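Local coordinates for protein putative enoyl-CoA hydratase/isomerase (Bordetella parapertussis, PDB 3ISA) that probably acts on acyl-CoA thioesters as a hydratase or isomerase of the crotonase family, its exact substrate and reaction being undefined, at residues 50-55 against 196-201; 92-97 against 114-119; 100-105 against 191-196. All blocks are in the same frame, centred on the assembly; numbering follows the deposited sequence.

Interaction 1 of 3, residues 50-55 against 196-201; sequences QVPLLV and AATALD
P52 meets A197 and T198 where the entry to a central strand of the crotonase-type sheet passes the C-terminal end of helix 186-197. P52 directly precedes strand 53-58, and L53 is its first residue; both come just after a Schellman motif at Q50 that closes helix 33-48 and turns the chain into the sheet. At the closest point of the two backbones the CA atoms of P52 and A197 are 5.3 Å apart, a spacing consistent with the small side chain of A197. The methyl touches both the carbonyl and the ring of the proline: A197 CB lies 3.4 Å from P52 O and 3.8 Å from P52 CB. Its third neighbour is the start of the next side chain, with L53 CB 4.0 Å from A197 CB; beyond that carbon L53 continues onto L100 and L102 of the adjacent strand. The methyl of T198 crosses the CB-CG side of the proline ring obliquely, CG2 standing 3.7 Å from P52 CB and 3.8 Å from P52 CG. The first torsion of T198 (chi1 58°) divides its two branches: CG2 is carried anti to the carbonyl carbon and reaches the ring, while OG1 is turned back to the helix and hydrogen-bonds A194 O. The chain then makes a type I turn from A197 to L200, and D201 caps helix 202-212. From that helix R205 packs on P52 and hydrogen-bonds A197 O, while A199 O is held by K137 of a second subunit. Because the direct contact consists of apolar carbons and one carbonyl oxygen, it is fitted by shape; P52 O, though touched by the methyl, has its hydrogen bond with L100 in the sheet, and the T198 hydroxyl is paired within its own helix.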
# COMPACT_ATOMS: atom_id res chain seq x y z
N GLN D 50 24.73 13.52 13.49
CA GLN D 50 24.28 12.25 14.10
C GLN D 50 24.20 12.29 15.62
O GLN D 50 24.61 11.34 16.30
CB GLN D 50 25.12 11.07 13.62
CG GLN D 50 24.96 10.80 12.14
CD GLN D 50 25.71 9.57 11.71
OE1 GLN D 50 26.93 9.53 11.79
NE2 GLN D 50 24.98 8.55 11.27
N VAL D 51 23.66 13.39 16.14
CA VAL D 51 23.43 13.59 17.56
C VAL D 51 22.49 12.49 18.09
O VAL D 51 21.40 12.27 17.55
CB VAL D 51 22.87 15.00 17.86
CG1 VAL D 51 22.67 15.21 19.36
CG2 VAL D 51 23.79 16.10 17.27
N PRO D 52 22.93 11.77 19.13
CA PRO D 52 22.12 10.64 19.63
C PRO D 52 20.74 11.03 20.17
O PRO D 52 19.73 10.35 19.88
CB PRO D 52 22.99 10.04 20.74
CG PRO D 52 24.40 10.48 20.39
CD PRO D 52 24.21 11.89 19.86
N LEU D 53 20.70 12.13 20.93
CA LEU D 53 19.47 12.57 21.58
C LEU D 53 19.17 14.05 21.31
O LEU D 53 20.04 14.92 21.51
CB LEU D 53 19.57 12.35 23.10
CG LEU D 53 18.40 12.91 23.93
CD1 LEU D 53 17.12 12.09 23.72
CD2 LEU D 53 18.77 12.96 25.41
N LEU D 54 17.96 14.33 20.85
CA LEU D 54 17.46 15.70 20.78
C LEU D 54 16.46 15.92 21.89
O LEU D 54 15.47 15.17 22.01
CB LEU D 54 16.76 15.97 19.43
CG LEU D 54 17.50 15.51 18.18
CD1 LEU D 54 16.74 15.92 16.90
CD2 LEU D 54 18.94 16.01 18.17
N VAL D 55 16.72 16.94 22.70
CA VAL D 55 15.81 17.32 23.78
C VAL D 55 15.08 18.63 23.42
O VAL D 55 15.69 19.60 22.96
CB VAL D 55 16.57 17.49 25.13
CG1 VAL D 55 15.60 17.93 26.25
CG2 VAL D 55 17.30 16.20 25.51
N ALA D 196 20.07 5.66 26.85
CA ALA D 196 19.27 4.83 25.91
C ALA D 196 19.63 5.14 24.45
O ALA D 196 19.78 4.22 23.65
CB ALA D 196 17.78 5.05 26.15
N ALA D 197 19.78 6.42 24.13
CA ALA D 197 20.08 6.86 22.76
C ALA D 197 21.41 6.30 22.29
O ALA D 197 21.51 5.77 21.18
CB ALA D 197 20.09 8.39 22.66
N THR D 198 22.41 6.35 23.16
CA THR D 198 23.76 5.89 22.82
C THR D 198 23.99 4.39 22.99
O THR D 198 25.10 3.91 22.76
CB THR D 198 24.83 6.63 23.64
OG1 THR D 198 24.58 6.43 25.04
CG2 THR D 198 24.82 8.14 23.34
N ALA D 199 22.95 3.65 23.38
CA ALA D 199 23.07 2.21 23.57
C ALA D 199 23.32 1.48 22.23
O ALA D 199 23.83 0.37 22.22
CB ALA D 199 21.84 1.66 24.28
N LEU D 200 22.97 2.13 21.12
CA LEU D 200 23.21 1.57 19.79
C LEU D 200 24.05 2.52 18.95
O LEU D 200 24.07 3.72 19.21
CB LEU D 200 21.89 1.31 19.08
CG LEU D 200 20.81 0.47 19.77
CD1 LEU D 200 19.56 0.38 18.87
CD2 LEU D 200 21.38 -0.93 20.13
N ASP D 201 24.72 1.99 17.93
CA ASP D 201 25.50 2.83 17.02
C ASP D 201 24.56 3.68 16.12
O ASP D 201 23.39 3.30 15.95
CB ASP D 201 26.49 1.98 16.19
CG ASP D 201 25.79 1.08 15.19
OD1 ASP D 201 25.44 1.56 14.09
OD2 ASP D 201 25.60 -0.11 15.50

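Interaction 2 of 3, residues 92-97 against 114-119; sequences QRVAGS and VDLFAA
V94 lays its two methyls against different residues of helix 112-119: CG1 is 3.9 Å from A119 CB, and CG2 is 4.1 Å from L116 CD1. The valine and leucine side chains meet at about a right angle. With chi1 of V94 at 178°, CG1 stands anti to the backbone N and the branches spread so that each takes one neighbour. Beside them the backbones come close, because A95 and A119 carry only methyls, 4.2 Å apart at CB. There A95 CA sends a C-H to A119 O (CA to O 3.4 Å, angle at H 158°). Here the last turn of helix 77-95 lies against the C-terminal part of helix 112-119; in crotonase relatives the start of the latter helix supplies a peptide N-H to the oxyanion hole, and the same role is probable here. A water bridges the two helices and can donate to V94 O at 2.7 Å and to A119 O at 3.2 Å, although it has more acceptors nearby than protons. Further out, K121 NZ hydrogen-bonds A95 O and reaches A119 O weakly, and R146 of helix 144-151 packs on A95. R93 is salt-bridged to D44, and Q92 OE1 is bound by R226 of a third subunit.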
# COMPACT_ATOMS: atom_id res chain seq x y z
N GLN D 92 7.60 16.56 10.77
CA GLN D 92 7.98 15.32 10.11
C GLN D 92 9.47 15.01 10.30
O GLN D 92 9.85 13.85 10.47
CB GLN D 92 7.56 15.37 8.64
CG GLN D 92 6.02 15.31 8.49
CD GLN D 92 5.56 15.21 7.05
OE1 GLN D 92 6.36 15.03 6.13
NE2 GLN D 92 4.25 15.31 6.86
N ARG D 93 10.32 16.05 10.28
CA ARG D 93 11.75 15.89 10.53
C ARG D 93 12.00 15.39 11.95
O ARG D 93 12.80 14.49 12.15
CB ARG D 93 12.47 17.22 10.33
CG ARG D 93 12.88 17.48 8.90
CD ARG D 93 12.86 18.97 8.67
NE ARG D 93 13.93 19.46 7.81
CZ ARG D 93 13.80 19.72 6.52
NH1 ARG D 93 14.83 20.20 5.85
NH2 ARG D 93 12.65 19.51 5.90
N VAL D 94 11.29 15.96 12.92
CA VAL D 94 11.41 15.53 14.33
C VAL D 94 10.86 14.09 14.50
O VAL D 94 11.54 13.22 15.07
CB VAL D 94 10.73 16.53 15.28
CG1 VAL D 94 10.82 16.04 16.76
CG2 VAL D 94 11.36 17.92 15.12
N ALA D 95 9.66 13.85 13.96
CA ALA D 95 9.00 12.52 14.06
C ALA D 95 9.83 11.38 13.47
O ALA D 95 9.91 10.30 14.07
CB ALA D 95 7.62 12.54 13.44
N GLY D 96 10.43 11.63 12.31
CA GLY D 96 11.24 10.64 11.60
C GLY D 96 12.74 10.72 11.90
O GLY D 96 13.55 10.19 11.15
N SER D 97 13.10 11.36 13.01
CA SER D 97 14.52 11.59 13.34
C SER D 97 15.26 10.26 13.59
O SER D 97 14.74 9.38 14.27
CB SER D 97 14.64 12.47 14.58
OG SER D 97 15.99 12.81 14.84
N VAL D 114 1.68 21.42 20.89
CA VAL D 114 1.34 20.06 21.27
C VAL D 114 1.82 19.07 20.20
O VAL D 114 2.30 18.00 20.54
CB VAL D 114 -0.19 19.90 21.57
CG1 VAL D 114 -0.55 18.47 22.03
CG2 VAL D 114 -0.63 20.95 22.62
N ASP D 115 1.73 19.43 18.93
CA ASP D 115 2.18 18.52 17.87
C ASP D 115 3.72 18.29 17.90
O ASP D 115 4.20 17.17 17.63
CB ASP D 115 1.76 19.06 16.50
CG ASP D 115 0.24 19.13 16.35
OD1 ASP D 115 -0.46 18.14 16.67
OD2 ASP D 115 -0.25 20.19 15.91
N LEU D 116 4.46 19.34 18.23
CA LEU D 116 5.91 19.23 18.35
C LEU D 116 6.26 18.26 19.47
O LEU D 116 7.12 17.38 19.30
CB LEU D 116 6.53 20.61 18.56
CG LEU D 116 8.05 20.62 18.79
CD1 LEU D 116 8.81 19.95 17.63
CD2 LEU D 116 8.48 22.07 19.00
N PHE D 117 5.58 18.42 20.60
CA PHE D 117 5.65 17.50 21.72
C PHE D 117 5.34 16.05 21.28
O PHE D 117 6.12 15.13 21.57
CB PHE D 117 4.67 17.99 22.80
CG PHE D 117 4.74 17.24 24.09
CD1 PHE D 117 5.76 17.49 24.99
CD2 PHE D 117 3.76 16.29 24.41
CE1 PHE D 117 5.85 16.79 26.19
CE2 PHE D 117 3.82 15.59 25.62
CZ PHE D 117 4.88 15.85 26.52
N ALA D 118 4.22 15.88 20.55
CA ALA D 118 3.78 14.56 20.04
C ALA D 118 4.79 13.88 19.12
O ALA D 118 4.92 12.65 19.14
CB ALA D 118 2.41 14.69 19.32
N ALA D 119 5.51 14.69 18.32
CA ALA D 119 6.51 14.20 17.36
C ALA D 119 7.72 13.54 18.06
O ALA D 119 8.46 12.78 17.45
CB ALA D 119 6.98 15.35 16.46
O HOH W 1 11.30 11.38 17.01

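Interaction 3 of 3, residues 100-105 against 191-196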
# COMPACT_ATOMS: atom_id res chain seq x y z
N LEU D 100 17.17 9.66 18.93
CA LEU D 100 16.11 9.56 19.94
C LEU D 100 15.66 11.00 20.23
O LEU D 100 16.47 11.94 20.20
CB LEU D 100 16.61 8.91 21.22
CG LEU D 100 15.60 8.77 22.38
CD1 LEU D 100 14.36 7.94 21.91
CD2 LEU D 100 16.25 8.13 23.59
N THR D 101 14.37 11.20 20.48
CA THR D 101 13.85 12.54 20.79
C THR D 101 13.08 12.52 22.10
O THR D 101 12.34 11.56 22.38
CB THR D 101 12.95 13.05 19.65
OG1 THR D 101 11.90 12.09 19.42
CG2 THR D 101 13.80 13.22 18.35
N LEU D 102 13.27 13.57 22.89
CA LEU D 102 12.66 13.71 24.21
C LEU D 102 12.04 15.10 24.34
O LEU D 102 12.70 16.12 24.09
CB LEU D 102 13.72 13.48 25.31
CG LEU D 102 13.40 13.88 26.77
CD1 LEU D 102 12.27 13.04 27.32
CD2 LEU D 102 14.62 13.71 27.67
N ALA D 103 10.78 15.15 24.75
CA ALA D 103 10.14 16.43 24.97
C ALA D 103 9.70 16.54 26.43
O ALA D 103 9.28 15.55 27.03
CB ALA D 103 8.96 16.60 24.05
N LEU D 104 9.79 17.74 26.97
CA LEU D 104 9.50 18.00 28.37
C LEU D 104 8.58 19.21 28.43
O LEU D 104 9.01 20.34 28.16
CB LEU D 104 10.80 18.26 29.14
CG LEU D 104 11.84 17.13 29.18
CD1 LEU D 104 13.20 17.69 29.59
CD2 LEU D 104 11.41 15.99 30.10
N ALA D 105 7.30 18.96 28.73
CA ALA D 105 6.28 20.01 28.67
C ALA D 105 5.86 20.44 30.06
O ALA D 105 5.86 19.64 30.99
CB ALA D 105 5.06 19.53 27.91
N ASP D 191 19.50 12.42 31.26
CA ASP D 191 20.61 11.48 31.39
C ASP D 191 20.19 10.06 31.01
O ASP D 191 20.93 9.37 30.30
CB ASP D 191 21.17 11.50 32.82
CG ASP D 191 21.98 12.77 33.13
OD1 ASP D 191 22.39 13.50 32.20
OD2 ASP D 191 22.21 13.04 34.34
N ALA D 192 19.00 9.63 31.44
CA ALA D 192 18.49 8.30 31.11
C ALA D 192 18.25 8.16 29.60
O ALA D 192 18.59 7.14 29.00
CB ALA D 192 17.21 7.98 31.89
N ALA D 193 17.65 9.20 29.02
CA ALA D 193 17.42 9.28 27.57
C ALA D 193 18.74 9.25 26.80
O ALA D 193 18.85 8.54 25.80
CB ALA D 193 16.59 10.50 27.21
N ALA D 194 19.74 9.98 27.29
CA ALA D 194 21.07 10.00 26.65
C ALA D 194 21.72 8.61 26.64
O ALA D 194 22.25 8.18 25.62
CB ALA D 194 21.97 11.04 27.34
N GLU D 195 21.62 7.90 27.77
CA GLU D 195 22.10 6.52 27.89
C GLU D 195 21.40 5.56 26.92
O GLU D 195 22.05 4.76 26.25
CB GLU D 195 21.92 6.05 29.34
CG GLU D 195 22.75 4.82 29.70
CD GLU D 195 22.49 4.33 31.12
OE1 GLU D 195 22.30 5.17 32.03
OE2 GLU D 195 22.48 3.09 31.32
N ALA D 196 20.07 5.66 26.85
CA ALA D 196 19.27 4.83 25.91
C ALA D 196 19.63 5.14 24.45
O ALA D 196 19.78 4.22 23.65
CB ALA D 196 17.78 5.05 26.15
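L100 opens the strand with a side chain directed at helix 186-197, and its CD2 methyl does all the touching. CG is anti to the backbone N (chi1 179°), which extends the leucine from the sheet and brings CD2 to the helix backbone, 3.4 Å from A193 O. The same methyl lies 4.3 Å from A193 CB and 4.3 Å from A196 CB, so it rests between two alanines three residues apart, on the face that the helix turns to the sheet. L157 of a second subunit also packs on this leucine. T101 points away from the helix, to the opposite face of the sheet. At L102 the chain returns to the helix side, and CD2 stands 3.8 Å from A193 CB. A193 therefore receives both leucines: its methyl lies closest to L102 and its carbonyl oxygen closest to L100. Two residues along, L104 carries the row on toward the start of the helix, where the larger I190, which L102 also touches, and W186 face the strand in line with A193 and A196. The order of partners is thus reversed along the two elements, as the angle of 168° between strand 100-105 and helix 191-196 requires; their axes come within 9.1 Å. The neighbouring strands broaden the surface, L53 on one side and W122 on the other both packing on A193. Alternate leucines of a strand packed against an antiparallel helix form a sheet-helix interface of the alpha/beta core of the crotonase fold.

Interactions 1 and 3 work one helix, 186-197, against two neighbouring strands: their centres are 9 Å apart, the segments share A196, which makes contact only in interaction 3, and P52 O to L100 N (2.8 Å) and L54 O to L102 N (2.9 Å) are probable hydrogen bonds tying the strands. Both contacts also touch the second subunit. Interaction 2 lies on the other face of the sheet, with centres 14 Å from interaction 3 and 16 Å from interaction 1; F117 of its second helix packs on A103 and A105, CE1 being 3.3 Å from A105 CB. Strand 100-105 thus has helix 186-197 on one face and helix 112-119, expected to border the acyl-CoA site, on the other.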